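Local coordinates for protein ABC-type phosphate transport system, periplasmic component (Lactobacillus brevis, PDB 4ECF) that probably serves as the phosphate-binding component of an ABC transporter that imports phosphate across the cytoplasmic membrane, at residues G39-G44 with G56-F61; A79-T84 with S206-Y211. One frame throughout, in Å; residues are numbered along the deposited sequence.

Contact 1: residues G39-G44 with G56-F61; sequences GGTGTG and GNSDLF. With PO4 (phosphate ion), chain B.
The Asp59 carboxylate meets Thr41 broadside: OG1 of Thr41 lies 3.4 Å from Asp59 CG, over the flat group. Beyond OD2 sits the phosphate, with 2.5 Å between Asp59 OD2 and phosphate O4, a separation so short that a proton is probably held between acid and ion; OD1 is bound by Ser11 OG. The peptide N-H of Asp59 points almost straight at Thr41 OG1 (3.1 Å, 173°). OG1 stands beside the backbone N of Thr41 (chi1 -73°), which lets it donate to the same phosphate O2 that the Thr41 amide reaches at 2.8 Å (N to O2). Thr41 therefore grips O2 twice at the N-terminal end of its helix, whose polarity would help to hold the anion. Its CG2 packs 3.2 Å from Ser58 OG, a hydroxyl that donates to a lone pair of Leu60 O, and 4.1 Å from Leu60 CG. One helical turn on, Gly44 and Gly56 bring their backbones to 4.3 Å between CA atoms. Thr12, Ala13, Arg127, Ser131, Gly132 and Thr133 complete the phosphate site. Helix 41-50 thus lies against strand 55-58, which runs between strands 4-10 and 205-213, while Leu60 reaches helix 132-140.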
ATOM      1  N   GLY A  39      -4.283   9.327  -6.069  1.00 20.31           N
ATOM      2  CA  GLY A  39      -4.783   8.769  -7.325  1.00 19.71           C
ATOM      3  C   GLY A  39      -4.701   7.266  -7.486  1.00 19.32           C
ATOM      4  O   GLY A  39      -5.418   6.674  -8.303  1.00 18.35           O
ATOM      5  N   GLY A  40      -3.806   6.658  -6.736  1.00 17.38           N
ATOM      6  CA  GLY A  40      -3.592   5.229  -6.754  1.00 16.56           C
ATOM      7  C   GLY A  40      -2.399   4.861  -7.613  1.00 16.77           C
ATOM      8  O   GLY A  40      -1.994   5.619  -8.505  1.00 16.76           O
ATOM      9  N   THR A  41      -1.940   3.633  -7.425  1.00 16.45           N
ATOM     10  CA  THR A  41      -0.813   3.085  -8.165  1.00 15.73           C
ATOM     11  C   THR A  41      -1.016   3.182  -9.665  1.00 16.17           C
ATOM     12  O   THR A  41      -0.126   3.590 -10.399  1.00 18.17           O
ATOM     13  CB  THR A  41      -0.534   1.629  -7.740  1.00 16.13           C
ATOM     14  OG1 THR A  41       0.068   1.663  -6.435  1.00 16.95           O
ATOM     15  CG2 THR A  41       0.400   0.929  -8.728  1.00 16.63           C
ATOM     16  N   GLY A  42      -2.210   2.814 -10.129  1.00 17.83           N
ATOM     17  CA  GLY A  42      -2.489   2.802 -11.573  1.00 18.31           C
ATOM     18  C   GLY A  42      -2.341   4.148 -12.256  1.00 17.70           C
ATOM     19  O   GLY A  42      -1.754   4.263 -13.370  1.00 18.75           O
ATOM     20  N   THR A  43      -2.809   5.189 -11.566  1.00 18.79           N
ATOM     21  CA  THR A  43      -2.651   6.564 -12.008  1.00 19.62           C
ATOM     22  C   THR A  43      -1.158   6.985 -11.952  1.00 19.17           C
ATOM     23  O   THR A  43      -0.650   7.632 -12.876  1.00 19.33           O
ATOM     24  CB  THR A  43      -3.514   7.493 -11.137  1.00 22.28           C
ATOM     25  OG1 THR A  43      -4.905   7.223 -11.379  1.00 25.75           O
ATOM     26  CG2 THR A  43      -3.260   8.924 -11.449  1.00 25.60           C
ATOM     27  N   GLY A  44      -0.442   6.593 -10.908  1.00 17.08           N
ATOM     28  CA  GLY A  44       0.966   6.867 -10.814  1.00 17.12           C
ATOM     29  C   GLY A  44       1.735   6.337 -12.011  1.00 17.65           C
ATOM     30  O   GLY A  44       2.510   7.054 -12.630  1.00 18.26           O
ATOM     31  N   GLY A  56       6.238   8.754 -10.448  1.00 15.99           N
ATOM     32  CA  GLY A  56       5.063   7.914 -10.288  1.00 14.01           C
ATOM     33  C   GLY A  56       5.240   7.048  -9.069  1.00 15.20           C
ATOM     34  O   GLY A  56       6.190   6.253  -8.970  1.00 17.25           O
ATOM     35  N   ASN A  57       4.378   7.229  -8.091  1.00 15.69           N
ATOM     36  CA  ASN A  57       4.417   6.483  -6.835  1.00 16.17           C
ATOM     37  C   ASN A  57       3.625   5.202  -7.014  1.00 16.22           C
ATOM     38  O   ASN A  57       2.430   5.275  -7.348  1.00 16.98           O
ATOM     39  CB  ASN A  57       3.766   7.335  -5.741  1.00 17.35           C
ATOM     40  CG  ASN A  57       4.507   8.639  -5.430  1.00 18.34           C
ATOM     41  OD1 ASN A  57       5.688   8.839  -5.786  1.00 18.93           O
ATOM     42  ND2 ASN A  57       3.807   9.539  -4.769  1.00 17.55           N
ATOM     43  N   SER A  58       4.249   4.054  -6.761  1.00 15.53           N
ATOM     44  CA  SER A  58       3.628   2.773  -7.066  1.00 15.95           C
ATOM     45  C   SER A  58       3.931   1.716  -5.989  1.00 15.71           C
ATOM     46  O   SER A  58       5.076   1.595  -5.533  1.00 17.99           O
ATOM     47  CB  SER A  58       4.136   2.271  -8.397  1.00 17.51           C
ATOM     48  OG  SER A  58       3.633   0.982  -8.761  1.00 17.69           O
ATOM     49  N   ASP A  59       2.926   0.915  -5.664  1.00 16.18           N
ATOM     50  CA  ASP A  59       3.108  -0.299  -4.841  1.00 15.25           C
ATOM     51  C   ASP A  59       3.458  -1.525  -5.639  1.00 15.69           C
ATOM     52  O   ASP A  59       3.679  -2.599  -5.056  1.00 17.26           O
ATOM     53  CB  ASP A  59       1.816  -0.646  -4.036  1.00 15.59           C
ATOM     54  CG  ASP A  59       1.173   0.548  -3.420  1.00 15.78           C
ATOM     55  OD1 ASP A  59       1.864   1.381  -2.827  1.00 17.17           O
ATOM     56  OD2 ASP A  59      -0.084   0.616  -3.468  1.00 16.38           O
ATOM     57  N   LEU A  60       3.479  -1.404  -6.957  1.00 17.48           N
ATOM     58  CA  LEU A  60       3.691  -2.531  -7.860  1.00 16.21           C
ATOM     59  C   LEU A  60       4.904  -2.288  -8.773  1.00 17.63           C
ATOM     60  O   LEU A  60       5.263  -1.135  -9.095  1.00 17.66           O
ATOM     61  CB  LEU A  60       2.455  -2.780  -8.738  1.00 16.79           C
ATOM     62  CG  LEU A  60       1.138  -2.988  -7.998  1.00 16.56           C
ATOM     63  CD1 LEU A  60      -0.018  -3.149  -9.005  1.00 18.07           C
ATOM     64  CD2 LEU A  60       1.213  -4.180  -7.004  1.00 17.18           C
ATOM     65  N   PHE A  61       5.510  -3.358  -9.254  1.00 19.02           N
ATOM     66  CA  PHE A  61       6.440  -3.229 -10.390  1.00 18.73           C
ATOM     67  C   PHE A  61       5.673  -2.744 -11.623  1.00 18.27           C
ATOM     68  O   PHE A  61       4.503  -3.154 -11.824  1.00 18.36           O
ATOM     69  CB  PHE A  61       7.170  -4.551 -10.649  1.00 21.43           C
ATOM     70  CG  PHE A  61       8.206  -4.872  -9.608  1.00 22.04           C
ATOM     71  CD1 PHE A  61       7.850  -5.470  -8.405  1.00 21.43           C
ATOM     72  CD2 PHE A  61       9.531  -4.586  -9.821  1.00 21.99           C
ATOM     73  CE1 PHE A  61       8.800  -5.778  -7.448  1.00 24.63           C
ATOM     74  CE2 PHE A  61      10.494  -4.882  -8.861  1.00 25.61           C
ATOM     75  CZ  PHE A  61      10.119  -5.499  -7.680  1.00 23.84           C
TER
HETATM   76  P   PO4 B 300      -2.887   2.349  -3.768  1.00 16.89           P
HETATM   77  O1  PO4 B 300      -3.780   1.236  -3.233  1.00 18.46           O
HETATM   78  O2  PO4 B 300      -2.360   2.082  -5.130  1.00 15.66           O
HETATM   79  O3  PO4 B 300      -3.546   3.698  -3.680  1.00 16.14           O
HETATM   80  O4  PO4 B 300      -1.620   2.488  -2.791  1.00 16.24           O

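Contact 2: residues A79-T84 with S206-Y211; sequences AVVGIT and SYEHLY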
ATOM      1  N   ALA A  79      11.031   1.378   0.157  1.00 17.60           N
ATOM      2  CA  ALA A  79      10.384   0.896   1.382  1.00 16.48           C
ATOM      3  C   ALA A  79       9.625  -0.380   1.044  1.00 16.87           C
ATOM      4  O   ALA A  79       9.454  -0.720  -0.137  1.00 17.02           O
ATOM      5  CB  ALA A  79       9.417   1.949   1.919  1.00 18.30           C
ATOM      6  N   VAL A  80       9.234  -1.093   2.094  1.00 16.99           N
ATOM      7  CA  VAL A  80       8.216  -2.156   2.017  1.00 17.12           C
ATOM      8  C   VAL A  80       7.034  -1.647   2.844  1.00 15.10           C
ATOM      9  O   VAL A  80       7.199  -1.011   3.908  1.00 17.71           O
ATOM     10  CB  VAL A  80       8.749  -3.501   2.543  1.00 18.80           C
ATOM     11  CG1 VAL A  80       7.596  -4.471   2.840  1.00 18.65           C
ATOM     12  CG2 VAL A  80       9.800  -4.046   1.564  1.00 18.78           C
ATOM     13  N   VAL A  81       5.828  -1.874   2.355  1.00 15.92           N
ATOM     14  CA  VAL A  81       4.576  -1.555   3.078  1.00 19.98           C
ATOM     15  C   VAL A  81       3.780  -2.840   3.329  1.00 18.57           C
ATOM     16  O   VAL A  81       3.593  -3.658   2.416  1.00 17.30           O
ATOM     17  CB  VAL A  81       3.752  -0.501   2.309  1.00 21.20           C
ATOM     18  CG1 VAL A  81       3.187  -1.087   0.999  1.00 22.28           C
ATOM     19  CG2 VAL A  81       2.695   0.122   3.206  1.00 25.65           C
ATOM     20  N   GLY A  82       3.334  -3.014   4.570  1.00 18.28           N
ATOM     21  CA  GLY A  82       2.400  -4.058   4.930  1.00 19.21           C
ATOM     22  C   GLY A  82       0.977  -3.626   4.642  1.00 18.47           C
ATOM     23  O   GLY A  82       0.648  -2.422   4.695  1.00 17.46           O
ATOM     24  N   ILE A  83       0.161  -4.597   4.274  1.00 16.82           N
ATOM     25  CA  ILE A  83      -1.286  -4.403   4.039  1.00 17.39           C
ATOM     26  C   ILE A  83      -2.052  -5.336   4.967  1.00 18.07           C
ATOM     27  O   ILE A  83      -1.721  -6.543   5.103  1.00 17.77           O
ATOM     28  CB  ILE A  83      -1.637  -4.677   2.572  1.00 17.96           C
ATOM     29  CG1 ILE A  83      -0.952  -3.643   1.674  1.00 22.88           C
ATOM     30  CG2 ILE A  83      -3.184  -4.722   2.347  1.00 18.24           C
ATOM     31  CD1 ILE A  83      -0.774  -4.147   0.262  1.00 25.48           C
ATOM     32  N   THR A  84      -3.094  -4.789   5.578  1.00 19.22           N
ATOM     33  CA  THR A  84      -3.902  -5.545   6.535  1.00 17.48           C
ATOM     34  C   THR A  84      -5.405  -5.388   6.264  1.00 17.77           C
ATOM     35  O   THR A  84      -5.865  -4.315   5.883  1.00 17.62           O
ATOM     36  CB  THR A  84      -3.620  -5.158   7.978  1.00 17.60           C
ATOM     37  OG1 THR A  84      -4.379  -6.002   8.867  1.00 18.94           O
ATOM     38  CG2 THR A  84      -3.959  -3.721   8.286  1.00 19.42           C
ATOM     39  N   SER A 206       4.102  -5.267   0.005  1.00 17.39           N
ATOM     40  CA  SER A 206       4.759  -5.042  -1.290  1.00 19.06           C
ATOM     41  C   SER A 206       5.919  -4.066  -1.154  1.00 17.08           C
ATOM     42  O   SER A 206       6.029  -3.367  -0.155  1.00 17.79           O
ATOM     43  CB  SER A 206       3.787  -4.535  -2.355  1.00 21.43           C
ATOM     44  OG  SER A 206       3.434  -3.176  -2.132  1.00 23.73           O
ATOM     45  N   TYR A 207       6.724  -3.984  -2.211  1.00 19.22           N
ATOM     46  CA  TYR A 207       7.758  -2.972  -2.302  1.00 17.88           C
ATOM     47  C   TYR A 207       7.092  -1.668  -2.754  1.00 17.16           C
ATOM     48  O   TYR A 207       6.107  -1.684  -3.488  1.00 20.31           O
ATOM     49  CB  TYR A 207       8.870  -3.365  -3.297  1.00 18.90           C
ATOM     50  CG  TYR A 207       9.615  -4.630  -2.900  1.00 18.27           C
ATOM     51  CD1 TYR A 207      10.582  -4.624  -1.894  1.00 18.50           C
ATOM     52  CD2 TYR A 207       9.339  -5.834  -3.541  1.00 18.02           C
ATOM     53  CE1 TYR A 207      11.255  -5.805  -1.532  1.00 18.71           C
ATOM     54  CE2 TYR A 207      10.000  -7.010  -3.178  1.00 20.75           C
ATOM     55  CZ  TYR A 207      10.988  -6.965  -2.182  1.00 21.19           C
ATOM     56  OH  TYR A 207      11.664  -8.143  -1.810  1.00 21.62           O
ATOM     57  N   GLU A 208       7.611  -0.570  -2.232  1.00 16.89           N
ATOM     58  CA  GLU A 208       7.210   0.800  -2.615  1.00 17.32           C
ATOM     59  C   GLU A 208       8.208   1.373  -3.586  1.00 17.26           C
ATOM     60  O   GLU A 208       9.439   1.338  -3.339  1.00 17.19           O
ATOM     61  CB  GLU A 208       7.134   1.693  -1.389  1.00 19.07           C
ATOM     62  CG  GLU A 208       6.077   1.272  -0.373  1.00 19.38           C
ATOM     63  CD  GLU A 208       4.656   1.535  -0.817  1.00 20.89           C
ATOM     64  OE1 GLU A 208       4.268   1.066  -1.925  1.00 19.83           O
ATOM     65  OE2 GLU A 208       3.953   2.203  -0.034  1.00 20.34           O
ATOM     66  N   HIS A 209       7.690   1.943  -4.689  1.00 16.75           N
ATOM     67  CA  HIS A 209       8.504   2.373  -5.834  1.00 15.72           C
ATOM     68  C   HIS A 209       8.296   3.842  -6.149  1.00 15.57           C
ATOM     69  O   HIS A 209       7.133   4.324  -6.143  1.00 15.93           O
ATOM     70  CB  HIS A 209       8.096   1.616  -7.079  1.00 15.39           C
ATOM     71  CG  HIS A 209       8.164   0.128  -6.973  1.00 17.34           C
ATOM     72  ND1 HIS A 209       9.113  -0.607  -7.596  1.00 18.78           N
ATOM     73  CD2 HIS A 209       7.265  -0.756  -6.425  1.00 18.84           C
ATOM     74  CE1 HIS A 209       8.847  -1.936  -7.406  1.00 17.71           C
ATOM     75  NE2 HIS A 209       7.719  -2.019  -6.662  1.00 17.86           N
ATOM     76  N   LEU A 210       9.386   4.544  -6.447  1.00 16.96           N
ATOM     77  CA  LEU A 210       9.326   5.922  -6.996  1.00 13.28           C
ATOM     78  C   LEU A 210       9.838   5.820  -8.431  1.00 15.42           C
ATOM     79  O   LEU A 210      11.036   5.760  -8.638  1.00 15.31           O
ATOM     80  CB  LEU A 210      10.162   6.896  -6.180  1.00 14.81           C
ATOM     81  CG  LEU A 210       9.779   7.067  -4.697  1.00 15.39           C
ATOM     82  CD1 LEU A 210      10.663   8.098  -4.027  1.00 16.85           C
ATOM     83  CD2 LEU A 210       8.318   7.443  -4.542  1.00 16.63           C
ATOM     84  N   TYR A 211       8.968   5.608  -9.393  1.00 15.32           N
ATOM     85  CA  TYR A 211       9.350   5.521 -10.779  1.00 14.74           C
ATOM     86  C   TYR A 211       9.576   6.866 -11.415  1.00 13.66           C
ATOM     87  O   TYR A 211       8.794   7.814 -11.185  1.00 16.24           O
ATOM     88  CB  TYR A 211       8.230   4.796 -11.563  1.00 14.77           C
ATOM     89  CG  TYR A 211       8.357   3.277 -11.528  1.00 15.64           C
ATOM     90  CD1 TYR A 211       9.300   2.614 -12.333  1.00 17.30           C
ATOM     91  CD2 TYR A 211       7.599   2.511 -10.643  1.00 16.18           C
ATOM     92  CE1 TYR A 211       9.408   1.227 -12.302  1.00 17.69           C
ATOM     93  CE2 TYR A 211       7.706   1.107 -10.608  1.00 18.15           C
ATOM     94  CZ  TYR A 211       8.617   0.472 -11.400  1.00 17.59           C
ATOM     95  OH  TYR A 211       8.726  -0.922 -11.375  1.00 18.41           O
TER
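Val80 and Val81 pair with Tyr207 and Ser206 in an antiparallel ladder inside a periplasmic binding protein fold. The segment axes meet at 131°, well short of antiparallel, and approach to 4.5 Å, a strongly twisted pair; strands 73-87 and 205-213 are probably the two crossover strands that join the lobes in this family. Three backbone hydrogen bonds hold it. Val81 and Ser206 form a hydrogen-bonded pair, with Val81 N to Ser206 O and Ser206 N to Val81 O both at 2.9 Å, while Glu208 N donates to Ala79 O at 2.8 Å. A CA-H...O contact, Val80 CA to Ser206 O at 3.3 Å, supplements them. Apolar packing occupies the face of Val80 and Tyr207, a non-hydrogen-bonded pair whose side chains lie side by side, Val80 CG2 approaching Tyr207 CD1 at 3.6 Å. The Tyr207 hydroxyl is bound to Arg252 N, and Ser206 OG, on the other face, to Asp59 O. That other face also carries a mixed contact. Glu208 bends at chi2 (-72°), which turns its carboxyl carbon back over the neighbouring strand, and there Val81 CG1 rests 3.5 Å from Glu208 CD.

Both contacts are buried, their centres about 10 Å apart, and both reach one mixed sheet through the neighbouring strands 55-58 and 205-213. Contact 1 sets a helix start against a strand end and turns Thr41 N, Thr41 OG1 and Asp59 OD2 toward an anion; contact 2 joins two strands, chiefly by backbone hydrogen bonds, with its side chains mostly packing. They meet directly. Ser58 O probably accepts a hydrogen bond from His209 N (2.8 Å), continuing the sheet from one to the other. Asp59 OD1 lies only 2.6 Å from Glu208 OE1, so the two acids probably share a proton, and Glu208 of contact 2 becomes a second-shell neighbour of the phosphate site.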